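Local coordinates for penicillin-binding protein 1A (Mycobacterium tuberculosis, PDB 5CXW) that builds cross-linked peptidoglycan for the cell wall, its penicillin-sensitive transpeptidase domain, the part present here, joining the peptide subunits of neighbouring glycan strands, at residues Leu93-Ser98 and Ile212-Ala217; Ala176-Ser181 and Tyr207-Ile212; Val319-Val324 and Ser345-Ala350; Phe99-Leu104 and Ala268-Ile273. One frame throughout, in Å; residues are numbered along the deposited sequence.

Contact 1: Leu93-Ser98 and Ile212-Ala217; sequences LQTGSS and IDMASA. With 35P ((2R,4S)-5,5-dimethyl-2-{(1R)-2-oxo-1-[(phenoxyacetyl)amino]ethyl}-1,3-thiazolidine-4-carboxylic acid), chain C.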
loop_
_atom_site.group_PDB
_atom_site.type_symbol
_atom_site.label_atom_id
_atom_site.label_comp_id
_atom_site.label_asym_id
_atom_site.label_seq_id
_atom_site.Cartn_x
_atom_site.Cartn_y
_atom_site.Cartn_z
ATOM N N LEU A 93 4.495 -10.245 -1.164
ATOM C CA LEU A 93 3.286 -10.601 -0.491
ATOM C C LEU A 93 2.056 -10.395 -1.368
ATOM O O LEU A 93 1.961 -9.397 -2.050
ATOM C CB LEU A 93 3.163 -9.798 0.802
ATOM C CG LEU A 93 4.244 -10.026 1.866
ATOM C CD1 LEU A 93 4.169 -8.982 2.991
ATOM C CD2 LEU A 93 4.132 -11.449 2.439
ATOM N N GLN A 94 1.061 -11.278 -1.249
ATOM C CA GLN A 94 -0.231 -11.009 -1.883
ATOM C C GLN A 94 -0.923 -9.867 -1.159
ATOM O O GLN A 94 -0.912 -9.807 0.080
ATOM C CB GLN A 94 -1.159 -12.243 -1.875
ATOM C CG GLN A 94 -0.525 -13.426 -2.600
ATOM C CD GLN A 94 -1.486 -14.569 -2.648
ATOM O OE1 GLN A 94 -1.887 -15.065 -1.612
ATOM N NE2 GLN A 94 -1.869 -14.988 -3.826
ATOM N N THR A 95 -1.502 -8.964 -1.924
ATOM C CA THR A 95 -2.133 -7.726 -1.400
ATOM C C THR A 95 -3.637 -7.770 -1.233
ATOM O O THR A 95 -4.239 -6.843 -0.597
ATOM C CB THR A 95 -1.784 -6.552 -2.339
ATOM O OG1 THR A 95 -2.167 -6.908 -3.666
ATOM C CG2 THR A 95 -0.313 -6.289 -2.278
ATOM N N GLY A 96 -4.283 -8.797 -1.840
ATOM C CA GLY A 96 -5.704 -8.903 -1.788
ATOM C C GLY A 96 -6.338 -7.639 -2.337
ATOM O O GLY A 96 -5.821 -7.034 -3.274
ATOM N N SER A 97 -7.449 -7.242 -1.720
ATOM C CA SER A 97 -8.284 -6.168 -2.241
ATOM C C SER A 97 -7.632 -4.804 -2.192
ATOM O O SER A 97 -8.182 -3.868 -2.789
ATOM C CB SER A 97 -9.575 -6.087 -1.481
ATOM O OG SER A 97 -10.359 -7.281 -1.679
ATOM N N SER A 98 -6.478 -4.657 -1.545
ATOM C CA SER A 98 -5.808 -3.365 -1.559
ATOM C C SER A 98 -5.327 -3.032 -2.969
ATOM O O SER A 98 -5.050 -1.862 -3.279
ATOM C CB SER A 98 -4.690 -3.287 -0.532
ATOM O OG SER A 98 -3.635 -4.190 -0.777
ATOM N N ILE A 212 6.564 -1.796 1.015
ATOM C CA ILE A 212 7.080 -0.510 0.553
ATOM C C ILE A 212 6.502 -0.061 -0.779
ATOM O O ILE A 212 6.216 1.127 -0.937
ATOM C CB ILE A 212 8.641 -0.426 0.556
ATOM C CG1 ILE A 212 9.120 0.973 0.150
ATOM C CG2 ILE A 212 9.286 -1.524 -0.311
ATOM C CD1 ILE A 212 10.504 1.275 0.754
ATOM N N ASP A 213 6.260 -0.990 -1.706
ATOM C CA ASP A 213 5.658 -0.663 -3.005
ATOM C C ASP A 213 4.256 -0.092 -2.791
ATOM O O ASP A 213 3.884 0.863 -3.415
ATOM C CB ASP A 213 5.494 -1.924 -3.888
ATOM C CG ASP A 213 6.833 -2.483 -4.395
ATOM O OD1 ASP A 213 7.628 -1.697 -4.955
ATOM O OD2 ASP A 213 7.032 -3.722 -4.321
ATOM N N MET A 214 3.489 -0.709 -1.908
ATOM C CA MET A 214 2.105 -0.245 -1.673
ATOM C C MET A 214 2.090 1.187 -1.048
ATOM O O MET A 214 1.327 2.047 -1.477
ATOM C CB MET A 214 1.324 -1.216 -0.788
ATOM C CG MET A 214 1.026 -2.551 -1.456
ATOM S SD MET A 214 0.006 -2.408 -2.939
ATOM C CE MET A 214 -1.556 -2.024 -2.198
ATOM N N ALA A 215 2.986 1.437 -0.084
ATOM C CA ALA A 215 3.058 2.746 0.512
ATOM C C ALA A 215 3.435 3.788 -0.529
ATOM O O ALA A 215 2.846 4.904 -0.585
ATOM C CB ALA A 215 4.046 2.772 1.665
ATOM N N SER A 216 4.386 3.421 -1.382
ATOM C CA SER A 216 4.861 4.334 -2.432
ATOM C C SER A 216 3.784 4.607 -3.459
ATOM O O SER A 216 3.564 5.777 -3.870
ATOM C CB SER A 216 6.102 3.730 -3.082
ATOM O OG SER A 216 6.539 4.484 -4.206
ATOM N N ALA A 217 3.112 3.568 -3.962
ATOM C CA ALA A 217 2.068 3.761 -4.952
ATOM C C ALA A 217 0.896 4.607 -4.429
ATOM O O ALA A 217 0.354 5.465 -5.146
ATOM C CB ALA A 217 1.574 2.402 -5.515
HETATM C C24 35P C . -12.293 -16.068 0.374
HETATM C C23 35P C . -12.244 -17.258 1.094
HETATM C C22 35P C . -11.584 -17.310 2.302
HETATM C C21 35P C . -10.970 -16.184 2.830
HETATM C C20 35P C . -11.008 -14.993 2.139
HETATM C C19 35P C . -11.689 -14.928 0.899
HETATM O O1 35P C . -11.784 -13.773 0.162
HETATM C C2 35P C . -11.413 -12.541 0.771
HETATM C C3 35P C . -11.879 -11.409 -0.103
HETATM O O18 35P C . -12.843 -11.561 -0.840
HETATM N N4 35P C . -11.181 -10.292 0.035
HETATM C C5 35P C . -11.537 -9.079 -0.687
HETATM C C6 35P C . -10.316 -8.260 -0.796
HETATM O O17 35P C . -9.309 -8.369 -0.067
HETATM C C8 35P C . -12.658 -8.197 0.018
HETATM N N7 35P C . -11.856 -7.233 0.715
HETATM S S11 35P C . -13.654 -8.902 1.218
HETATM C C10 35P C . -13.019 -8.082 2.603
HETATM C C12 35P C . -12.818 -9.057 3.762
HETATM C C15 35P C . -13.904 -6.975 3.111
HETATM C C9 35P C . -11.665 -7.561 2.108
HETATM C C13 35P C . -11.015 -6.404 2.800
HETATM O O14 35P C . -11.196 -5.261 2.278
HETATM O O16 35P C . -10.309 -6.658 3.800
#
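Met214 reaches from its helix to two side chains of the loop that carries Ser97, and it meets both by van der Waals packing. Its sulfur SD lies 3.9 Å from the methyl CG2 of Thr95, while the terminal CE stands 3.3 Å from Ser98 OG. An unbranched, flexible thioether suits this place: bends at chi2 (-62°) and chi3 (-73°) turn the chain so that sulfur and methyl each find a partner.

Hydrogen bonds between the two segments are absent; the loop is braced by its own. Thr95 O is gripped twice from one face of its plane, by Ser98 N and by Ser98 OG at 2.7 Å, the hydroxyl tilted from the carbonyl plane; a short side chain such as serine can fold back this way.

The covalent chemistry is at Ser97, acylated here: its OG is bonded to C6 of the opened penicillin V, consistent with its role as the acyl-ester nucleophile. Ser97 N donates to the acyl oxygen O17 (2.7 Å), as in an oxyanion hole, and N7 of the drug donates back to Ser97 OG. Gly96, at positive phi, fits where a CB would crowd O17.

Loop and helix 211-222 both pack on the five-stranded sheet, Thr95 and Met214 touching Trp307, and Ala215 meeting Val65, Ile67 and Ala318.

Contact 2: Ala176-Ser181 and Tyr207-Ile212; sequences AGIASS and YQTRVI. With PEG (di(hydroxyethyl)ether), chain D.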
loop_
_atom_site.group_PDB
_atom_site.type_symbol
_atom_site.label_atom_id
_atom_site.label_comp_id
_atom_site.label_asym_id
_atom_site.label_seq_id
_atom_site.Cartn_x
_atom_site.Cartn_y
_atom_site.Cartn_z
ATOM N N ALA A 176 1.898 3.866 -11.010
ATOM C CA ALA A 176 1.728 4.465 -9.670
ATOM C C ALA A 176 2.945 4.329 -8.784
ATOM O O ALA A 176 3.087 5.107 -7.851
ATOM C CB ALA A 176 0.508 3.880 -8.972
ATOM N N GLY A 177 3.848 3.371 -9.125
ATOM C CA GLY A 177 5.052 3.092 -8.351
ATOM C C GLY A 177 5.193 1.698 -7.834
ATOM O O GLY A 177 6.144 1.450 -7.075
ATOM N N ILE A 178 4.312 0.750 -8.173
ATOM C CA ILE A 178 4.590 -0.655 -7.854
ATOM C C ILE A 178 5.799 -1.048 -8.651
ATOM O O ILE A 178 5.803 -0.946 -9.876
ATOM C CB ILE A 178 3.387 -1.586 -8.098
ATOM C CG1 ILE A 178 2.133 -1.144 -7.303
ATOM C CG2 ILE A 178 3.785 -2.997 -7.798
ATOM C CD1 ILE A 178 2.323 -1.088 -5.792
ATOM N N ALA A 179 6.895 -1.412 -7.988
ATOM C CA ALA A 179 8.155 -1.604 -8.728
ATOM C C ALA A 179 8.010 -2.764 -9.693
ATOM O O ALA A 179 7.259 -3.712 -9.424
ATOM C CB ALA A 179 9.306 -1.899 -7.784
ATOM N N SER A 180 8.719 -2.661 -10.805
ATOM C CA SER A 180 8.714 -3.665 -11.868
ATOM C C SER A 180 9.487 -4.944 -11.511
ATOM O O SER A 180 9.302 -5.959 -12.181
ATOM C CB SER A 180 9.327 -3.089 -13.148
ATOM O OG SER A 180 8.373 -2.197 -13.670
ATOM N N SER A 181 10.363 -4.848 -10.517
ATOM C CA SER A 181 11.116 -5.961 -10.005
ATOM C C SER A 181 11.554 -5.708 -8.588
ATOM O O SER A 181 11.601 -4.563 -8.122
ATOM C CB SER A 181 12.363 -6.191 -10.893
ATOM O OG SER A 181 13.208 -5.048 -10.801
ATOM N N TYR A 207 -0.877 -11.339 -7.035
ATOM C CA TYR A 207 0.533 -11.247 -7.280
ATOM C C TYR A 207 1.270 -10.737 -6.078
ATOM O O TYR A 207 0.711 -10.098 -5.226
ATOM C CB TYR A 207 0.836 -10.384 -8.547
ATOM C CG TYR A 207 0.463 -11.099 -9.784
ATOM C CD1 TYR A 207 1.333 -11.956 -10.417
ATOM C CD2 TYR A 207 -0.784 -10.945 -10.326
ATOM C CE1 TYR A 207 0.953 -12.695 -11.501
ATOM C CE2 TYR A 207 -1.187 -11.693 -11.418
ATOM C CZ TYR A 207 -0.289 -12.542 -12.036
ATOM O OH TYR A 207 -0.717 -13.246 -13.129
ATOM N N GLN A 208 2.584 -11.027 -6.015
ATOM C CA GLN A 208 3.415 -10.555 -4.929
ATOM C C GLN A 208 3.844 -9.145 -5.132
ATOM O O GLN A 208 4.312 -8.770 -6.213
ATOM C CB GLN A 208 4.659 -11.433 -4.803
ATOM C CG GLN A 208 4.345 -12.819 -4.313
ATOM C CD GLN A 208 5.618 -13.616 -4.035
ATOM O OE1 GLN A 208 6.756 -13.126 -4.185
ATOM N NE2 GLN A 208 5.431 -14.836 -3.607
ATOM N N THR A 209 3.692 -8.339 -4.077
ATOM C CA THR A 209 4.105 -6.968 -4.030
ATOM C C THR A 209 4.693 -6.714 -2.631
ATOM O O THR A 209 4.383 -7.430 -1.668
ATOM C CB THR A 209 2.839 -6.098 -4.206
ATOM O OG1 THR A 209 2.281 -6.391 -5.486
ATOM C CG2 THR A 209 3.064 -4.557 -4.134
ATOM N N ARG A 210 5.537 -5.697 -2.495
ATOM C CA ARG A 210 6.108 -5.414 -1.149
ATOM C C ARG A 210 5.279 -4.322 -0.472
ATOM O O ARG A 210 4.674 -3.466 -1.124
ATOM C CB ARG A 210 7.531 -4.911 -1.282
ATOM C CG ARG A 210 8.483 -5.838 -2.043
ATOM C CD ARG A 210 9.858 -5.192 -2.266
ATOM N NE ARG A 210 9.742 -4.121 -3.263
ATOM C CZ ARG A 210 10.686 -3.234 -3.574
ATOM N NH1 ARG A 210 11.882 -3.296 -3.027
ATOM N NH2 ARG A 210 10.439 -2.336 -4.537
ATOM N N VAL A 211 5.348 -4.316 0.858
ATOM C CA VAL A 211 4.691 -3.296 1.656
ATOM C C VAL A 211 5.231 -1.920 1.237
ATOM O O VAL A 211 4.456 -0.956 1.103
ATOM C CB VAL A 211 4.944 -3.563 3.151
ATOM C CG1 VAL A 211 4.428 -2.445 4.042
ATOM C CG2 VAL A 211 4.308 -4.863 3.627
ATOM N N ILE A 212 6.564 -1.796 1.015
ATOM C CA ILE A 212 7.080 -0.510 0.553
ATOM C C ILE A 212 6.502 -0.061 -0.779
ATOM O O ILE A 212 6.216 1.127 -0.937
ATOM C CB ILE A 212 8.641 -0.426 0.556
ATOM C CG1 ILE A 212 9.120 0.973 0.150
ATOM C CG2 ILE A 212 9.286 -1.524 -0.311
ATOM C CD1 ILE A 212 10.504 1.275 0.754
HETATM O O2 PEG D . 0.749 -17.040 -1.439
HETATM C C3 PEG D . 2.091 -17.141 -1.894
HETATM C C4 PEG D . 2.569 -15.756 -2.230
HETATM O O4 PEG D . 2.520 -15.620 -3.636
#
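Ile178 and Thr209 form the tight, buried half of this contact, crossing at about a right angle. The methyl CG2 of Thr209 sits against the methyls of both branches of the isoleucine, 3.9 Å from Ile178 CD1 and 4.0 Å from Ile178 CG2. Thr209 is turned with CG2 opposite its backbone N and OG1 beside it (chi1 -62°), which gives the methyl to the isoleucine. Two beta-branched residues suit the site, since each offers a methyl close to its backbone; Ile178 also packs on Asp213, Met214 and Ala217 of helix 211-222.

Towards the surface the packing becomes sparse. Ala179 CB lies 3.5 Å from Arg210 NH2, an oblique approach to the guanidinium, and Ser181 O stays 4.4 Å from the same nitrogen. Ile212 CG2 rests 3.9 Å above one face of the guanidinium, near its rim. The chain turns at Gly177, whose positive phi closes a Schellman motif after helix 165-176. Farther out on the exposed side, Gln208 NE2 donates to O4 of a PEG fragment (3.0 Å, nearly straight), probably a crystallisation additive.

Arg210 stands at the N-cap position of helix 211-222, and its polar partners are elsewhere: NH2 forms a salt bridge with Asp213 and NH1 a hydrogen bond with Gln90. Asp213 OD1 also accepts from Ala179 N, so one carboxylate ties both segments together. The direct contact is methyl packing at one end and an alanine methyl beside a charged guanidinium at the other; its polar linkage runs through Asp213, whose charge is probably balanced by Arg210.

Contact 3: Val319-Val324 and Ser345-Ala350; sequences VWVGTV and SDIWKA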
loop_
_atom_site.group_PDB
_atom_site.type_symbol
_atom_site.label_atom_id
_atom_site.label_comp_id
_atom_site.label_asym_id
_atom_site.label_seq_id
_atom_site.Cartn_x
_atom_site.Cartn_y
_atom_site.Cartn_z
ATOM N N VAL A 319 0.292 -1.147 5.846
ATOM C CA VAL A 319 0.461 -2.129 6.909
ATOM C C VAL A 319 -0.017 -3.473 6.407
ATOM O O VAL A 319 -1.130 -3.618 5.905
ATOM C CB VAL A 319 -0.388 -1.807 8.135
ATOM C CG1 VAL A 319 -0.191 -2.849 9.231
ATOM C CG2 VAL A 319 -0.078 -0.365 8.670
ATOM N N TRP A 320 0.837 -4.462 6.676
ATOM C CA TRP A 320 0.564 -5.888 6.458
ATOM C C TRP A 320 0.694 -6.612 7.795
ATOM O O TRP A 320 1.558 -6.297 8.596
ATOM C CB TRP A 320 1.553 -6.451 5.452
ATOM C CG TRP A 320 1.602 -7.973 5.385
ATOM C CD1 TRP A 320 0.823 -8.781 4.584
ATOM C CD2 TRP A 320 2.475 -8.853 6.101
ATOM N NE1 TRP A 320 1.177 -10.100 4.761
ATOM C CE2 TRP A 320 2.168 -10.173 5.706
ATOM C CE3 TRP A 320 3.497 -8.661 7.037
ATOM C CZ2 TRP A 320 2.888 -11.284 6.175
ATOM C CZ3 TRP A 320 4.174 -9.750 7.519
ATOM C CH2 TRP A 320 3.868 -11.067 7.079
ATOM N N VAL A 321 -0.227 -7.545 8.020
ATOM C CA VAL A 321 -0.112 -8.529 9.072
ATOM C C VAL A 321 -0.236 -9.910 8.447
ATOM O O VAL A 321 -1.093 -10.167 7.587
ATOM C CB VAL A 321 -1.177 -8.307 10.167
ATOM C CG1 VAL A 321 -1.073 -9.400 11.238
ATOM C CG2 VAL A 321 -1.051 -6.928 10.796
ATOM N N GLY A 322 0.592 -10.851 8.899
ATOM C CA GLY A 322 0.522 -12.249 8.436
ATOM C C GLY A 322 1.299 -13.122 9.396
ATOM O O GLY A 322 1.508 -12.730 10.563
ATOM N N THR A 323 1.744 -14.268 8.922
ATOM C CA THR A 323 2.557 -15.137 9.752
ATOM C C THR A 323 3.913 -15.371 9.157
ATOM O O THR A 323 4.129 -15.195 7.946
ATOM C CB THR A 323 1.895 -16.504 10.042
ATOM O OG1 THR A 323 1.927 -17.373 8.892
ATOM C CG2 THR A 323 0.454 -16.319 10.533
ATOM N N VAL A 324 4.849 -15.822 10.004
ATOM C CA VAL A 324 6.232 -15.862 9.561
ATOM C C VAL A 324 6.490 -16.810 8.368
ATOM O O VAL A 324 7.285 -16.485 7.508
ATOM C CB VAL A 324 7.183 -16.202 10.721
ATOM C CG1 VAL A 324 6.790 -17.506 11.387
ATOM C CG2 VAL A 324 8.613 -16.192 10.241
ATOM N N SER A 345 -5.604 -2.377 10.389
ATOM C CA SER A 345 -6.228 -1.051 10.518
ATOM C C SER A 345 -5.959 -0.436 11.877
ATOM O O SER A 345 -5.727 0.763 11.976
ATOM C CB SER A 345 -7.722 -1.134 10.202
ATOM O OG SER A 345 -7.963 -1.403 8.858
ATOM N N ASP A 346 -5.906 -1.253 12.951
ATOM C CA ASP A 346 -5.516 -0.758 14.265
ATOM C C ASP A 346 -4.103 -0.165 14.214
ATOM O O ASP A 346 -3.857 0.975 14.702
ATOM C CB ASP A 346 -5.537 -1.890 15.318
ATOM C CG ASP A 346 -6.910 -2.445 15.597
ATOM O OD1 ASP A 346 -7.929 -1.714 15.574
ATOM O OD2 ASP A 346 -6.969 -3.654 15.909
ATOM N N ILE A 347 -3.163 -0.890 13.580
ATOM C CA ILE A 347 -1.796 -0.449 13.483
ATOM C C ILE A 347 -1.683 0.799 12.591
ATOM O O ILE A 347 -0.963 1.739 12.916
ATOM C CB ILE A 347 -0.890 -1.610 12.979
ATOM C CG1 ILE A 347 -0.842 -2.761 13.995
ATOM C CG2 ILE A 347 0.490 -1.104 12.574
ATOM C CD1 ILE A 347 -0.279 -4.096 13.453
ATOM N N TRP A 348 -2.338 0.759 11.457
ATOM C CA TRP A 348 -2.332 1.869 10.468
ATOM C C TRP A 348 -2.836 3.161 11.164
ATOM O O TRP A 348 -2.201 4.220 11.097
ATOM C CB TRP A 348 -3.241 1.511 9.286
ATOM C CG TRP A 348 -3.386 2.670 8.326
ATOM C CD1 TRP A 348 -2.501 3.056 7.360
ATOM C CD2 TRP A 348 -4.479 3.608 8.260
ATOM N NE1 TRP A 348 -2.984 4.190 6.706
ATOM C CE2 TRP A 348 -4.194 4.528 7.218
ATOM C CE3 TRP A 348 -5.693 3.719 8.939
ATOM C CZ2 TRP A 348 -5.081 5.583 6.862
ATOM C CZ3 TRP A 348 -6.572 4.800 8.593
ATOM C CH2 TRP A 348 -6.244 5.704 7.589
ATOM N N LYS A 349 -3.993 3.068 11.809
ATOM C CA LYS A 349 -4.590 4.239 12.466
ATOM C C LYS A 349 -3.647 4.812 13.533
ATOM O O LYS A 349 -3.453 6.040 13.654
ATOM C CB LYS A 349 -5.954 3.886 13.087
ATOM C CG LYS A 349 -6.437 4.974 14.085
ATOM C CD LYS A 349 -7.888 4.805 14.475
ATOM C CE LYS A 349 -8.185 5.646 15.703
ATOM N NZ LYS A 349 -8.130 7.114 15.402
ATOM N N ALA A 350 -3.102 3.921 14.360
ATOM C CA ALA A 350 -2.224 4.340 15.453
ATOM C C ALA A 350 -0.940 4.940 14.919
ATOM O O ALA A 350 -0.460 5.972 15.438
ATOM C CB ALA A 350 -1.919 3.172 16.347
#
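Strand 319-323 and helix 345-350 run nearly antiparallel, their axes at 150° and 8.2 Å apart at closest approach. The backbones come nearest at Val319 and Trp348, with CA atoms 6.0 Å apart. Strand alternation turns Val319 and Val321 toward the helix and Trp320 to the other side of the sheet.

Val319 splits its two methyls between neighbouring helix residues. CG1 lies 3.8 Å from Ile347 CG2, and CG2 reaches Trp348 CA at 3.6 Å, close also to the CB and at the edge of the indole near its plane. With CG1 opposite the backbone N (chi1 180°), the methyls diverge to either partner, a task suited to a branched residue. Farther along the strand, Val321 CG2 meets Ile347 CD1 at 4.0 Å, so isoleucine's two branches serve two valines. The indole itself leads away from the strand, and its NE1 donates to Gly310 O.

Val64 of strand 60-67 and Tyr52 and Leu53 of helix 39-53 pack on Ile347 as well. Helix 343-356 thus lies with helix 39-53 against one face of the antiparallel sheet, while helix 211-222 occupies the other: the layered alpha/beta/alpha build of penicillin-binding transpeptidases and serine beta-lactamases.

Contact 4: Phe99-Leu104 and Ala268-Ile273; sequences FKVFAL and AAMEPI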
loop_
_atom_site.group_PDB
_atom_site.type_symbol
_atom_site.label_atom_id
_atom_site.label_comp_id
_atom_site.label_asym_id
_atom_site.label_seq_id
_atom_site.Cartn_x
_atom_site.Cartn_y
_atom_site.Cartn_z
ATOM N N PHE A 99 -5.250 -4.054 -3.838
ATOM C CA PHE A 99 -4.792 -3.840 -5.191
ATOM C C PHE A 99 -5.922 -3.299 -6.094
ATOM O O PHE A 99 -5.633 -2.803 -7.226
ATOM C CB PHE A 99 -4.250 -5.133 -5.792
ATOM C CG PHE A 99 -3.000 -4.912 -6.600
ATOM C CD1 PHE A 99 -1.835 -4.596 -5.953
ATOM C CD2 PHE A 99 -2.995 -4.983 -7.974
ATOM C CE1 PHE A 99 -0.694 -4.341 -6.639
ATOM C CE2 PHE A 99 -1.812 -4.758 -8.671
ATOM C CZ PHE A 99 -0.680 -4.425 -8.007
ATOM N N LYS A 100 -7.187 -3.321 -5.621
ATOM C CA LYS A 100 -8.288 -2.873 -6.446
ATOM C C LYS A 100 -8.152 -1.417 -6.900
ATOM O O LYS A 100 -8.730 -1.024 -7.931
ATOM C CB LYS A 100 -9.656 -3.012 -5.719
ATOM C CG LYS A 100 -10.093 -4.446 -5.550
ATOM C CD LYS A 100 -11.367 -4.601 -4.757
ATOM C CE LYS A 100 -11.640 -6.070 -4.606
ATOM N NZ LYS A 100 -12.729 -6.267 -3.715
ATOM N N VAL A 101 -7.496 -0.601 -6.082
ATOM C CA VAL A 101 -7.347 0.828 -6.383
ATOM C C VAL A 101 -6.666 1.002 -7.710
ATOM O O VAL A 101 -6.917 1.979 -8.409
ATOM C CB VAL A 101 -6.640 1.656 -5.269
ATOM C CG1 VAL A 101 -7.335 1.470 -3.962
ATOM C CG2 VAL A 101 -5.149 1.354 -5.205
ATOM N N PHE A 102 -5.811 0.048 -8.112
ATOM C CA PHE A 102 -5.125 0.202 -9.410
ATOM C C PHE A 102 -6.034 -0.110 -10.577
ATOM O O PHE A 102 -5.852 0.464 -11.661
ATOM C CB PHE A 102 -3.813 -0.626 -9.432
ATOM C CG PHE A 102 -2.937 -0.257 -8.300
ATOM C CD1 PHE A 102 -2.517 1.066 -8.146
ATOM C CD2 PHE A 102 -2.576 -1.162 -7.339
ATOM C CE1 PHE A 102 -1.752 1.455 -7.054
ATOM C CE2 PHE A 102 -1.798 -0.767 -6.243
ATOM C CZ PHE A 102 -1.398 0.548 -6.093
ATOM N N ALA A 103 -7.001 -1.006 -10.379
ATOM C CA ALA A 103 -8.053 -1.175 -11.377
ATOM C C ALA A 103 -8.872 0.091 -11.517
ATOM O O ALA A 103 -9.304 0.485 -12.598
ATOM C CB ALA A 103 -8.941 -2.353 -11.094
ATOM N N LEU A 104 -9.119 0.766 -10.413
ATOM C CA LEU A 104 -9.865 2.028 -10.482
ATOM C C LEU A 104 -9.087 3.134 -11.170
ATOM O O LEU A 104 -9.624 3.874 -12.024
ATOM C CB LEU A 104 -10.283 2.429 -9.083
ATOM C CG LEU A 104 -11.181 3.656 -8.984
ATOM C CD1 LEU A 104 -12.437 3.602 -9.810
ATOM C CD2 LEU A 104 -11.536 3.936 -7.542
ATOM N N ALA A 268 -11.232 10.436 -3.667
ATOM C CA ALA A 268 -12.595 10.681 -3.280
ATOM C C ALA A 268 -13.285 9.318 -2.965
ATOM O O ALA A 268 -14.058 9.237 -2.011
ATOM C CB ALA A 268 -13.345 11.466 -4.336
ATOM N N ALA A 269 -13.089 8.336 -3.808
ATOM C CA ALA A 269 -13.666 6.992 -3.539
ATOM C C ALA A 269 -13.202 6.335 -2.275
ATOM O O ALA A 269 -13.982 5.586 -1.627
ATOM C CB ALA A 269 -13.417 6.077 -4.732
ATOM N N MET A 270 -11.945 6.615 -1.892
ATOM C CA MET A 270 -11.282 6.005 -0.733
ATOM C C MET A 270 -11.565 6.746 0.568
ATOM O O MET A 270 -11.331 6.196 1.642
ATOM C CB MET A 270 -9.774 5.922 -0.943
ATOM C CG MET A 270 -9.474 4.955 -2.043
ATOM S SD MET A 270 -7.741 5.013 -2.540
ATOM C CE MET A 270 -6.990 4.319 -1.046
ATOM N N GLU A 271 -12.038 7.979 0.469
ATOM C CA GLU A 271 -12.240 8.814 1.704
ATOM C C GLU A 271 -13.078 8.156 2.771
ATOM O O GLU A 271 -12.719 8.233 3.934
ATOM C CB GLU A 271 -12.792 10.180 1.378
ATOM C CG GLU A 271 -11.742 11.175 0.935
ATOM C CD GLU A 271 -12.333 12.559 0.688
ATOM O OE1 GLU A 271 -12.814 12.795 -0.413
ATOM O OE2 GLU A 271 -12.334 13.403 1.578
ATOM N N PRO A 272 -14.193 7.482 2.395
ATOM C CA PRO A 272 -15.058 6.944 3.463
ATOM C C PRO A 272 -14.522 5.629 4.068
ATOM O O PRO A 272 -15.191 5.010 4.906
ATOM C CB PRO A 272 -16.375 6.652 2.751
ATOM C CG PRO A 272 -16.085 6.647 1.304
ATOM C CD PRO A 272 -14.855 7.493 1.067
ATOM N N ILE A 273 -13.455 5.065 3.460
ATOM C CA ILE A 273 -13.103 3.655 3.778
ATOM C C ILE A 273 -12.464 3.453 5.146
ATOM O O ILE A 273 -12.743 2.459 5.753
ATOM C CB ILE A 273 -12.304 2.994 2.607
ATOM C CG1 ILE A 273 -13.165 3.068 1.352
ATOM C CG2 ILE A 273 -11.829 1.585 2.944
ATOM C CD1 ILE A 273 -12.514 2.465 0.099
#
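Val101 and Met270 join two helices of the all-helical part of the transpeptidase fold, in which helix 100-109 follows the active-site serine in the chain. The contact between the segments is apolar throughout. Val101 CG1 lies 3.8 Å from Met270 SD, the two side chains crossing at about a right angle. One helical turn on, Leu104 CD2 rests 4.0 Å from Ala269 CB. The sizes complement each other: Leu104 spans the gap to a small alanine, whereas the shorter valine is met by the long methionine. The extended chi2 (170°) of Met270 carries SD out to Val101, and the bend at chi3 (68°) sets Met270 CE near the same methyl, 4.1 Å from Val101 CG1. Tyr218 packs on both Val101 and Met270, and Leu147 on both Leu104 and Met270, extending the apolar layer into helices 211-222 and 143-149.

Aromatic packing continues from Val101 to Phe102 and Phe99. The Phe99 ring receives Phe102 CD2 over its centre, 3.6 Å above the plane, while Phe99 CG lies at the edge of the Phe102 ring. A face of Phe102 is covered in turn by Val101 CG2.

Polar interactions concern the backbone and Lys100. Leu104 N bonds to Lys100 O in the helix, and Ile273 N bonds to Met270 O in the second segment. Lys100, consistent with the lysine of an SxxK motif, sends its extended chain to the active site: its NZ hydrogen-bonds Ser150 OG and Asn152 OD1, and more weakly Ser97 OG.

Overall arrangement
Contact 1 holds the acylated Ser97, and the other three lie around it. Contact 2, with its centre about 7 Å from that of contact 1, shares helix 211-222 and joins it through the backbone pair Leu93 N and Thr209 O (2.9 Å). Segment 99-104 of contact 4 starts two residues after Ser97; Phe102 CZ meets Ala217 CB of contact 1 at 3.5 Å, and Phe102 CE1 meets Ala176 CB of contact 2 at 3.8 Å. Val101 is about 10 Å from the bound penicillin, side chain to ligand. Contact 3 belongs to the far face of the sheet, yet Trp320 reaches back to Leu93 and Val211; its centre is about 19 Å from that of contact 4, without touching it.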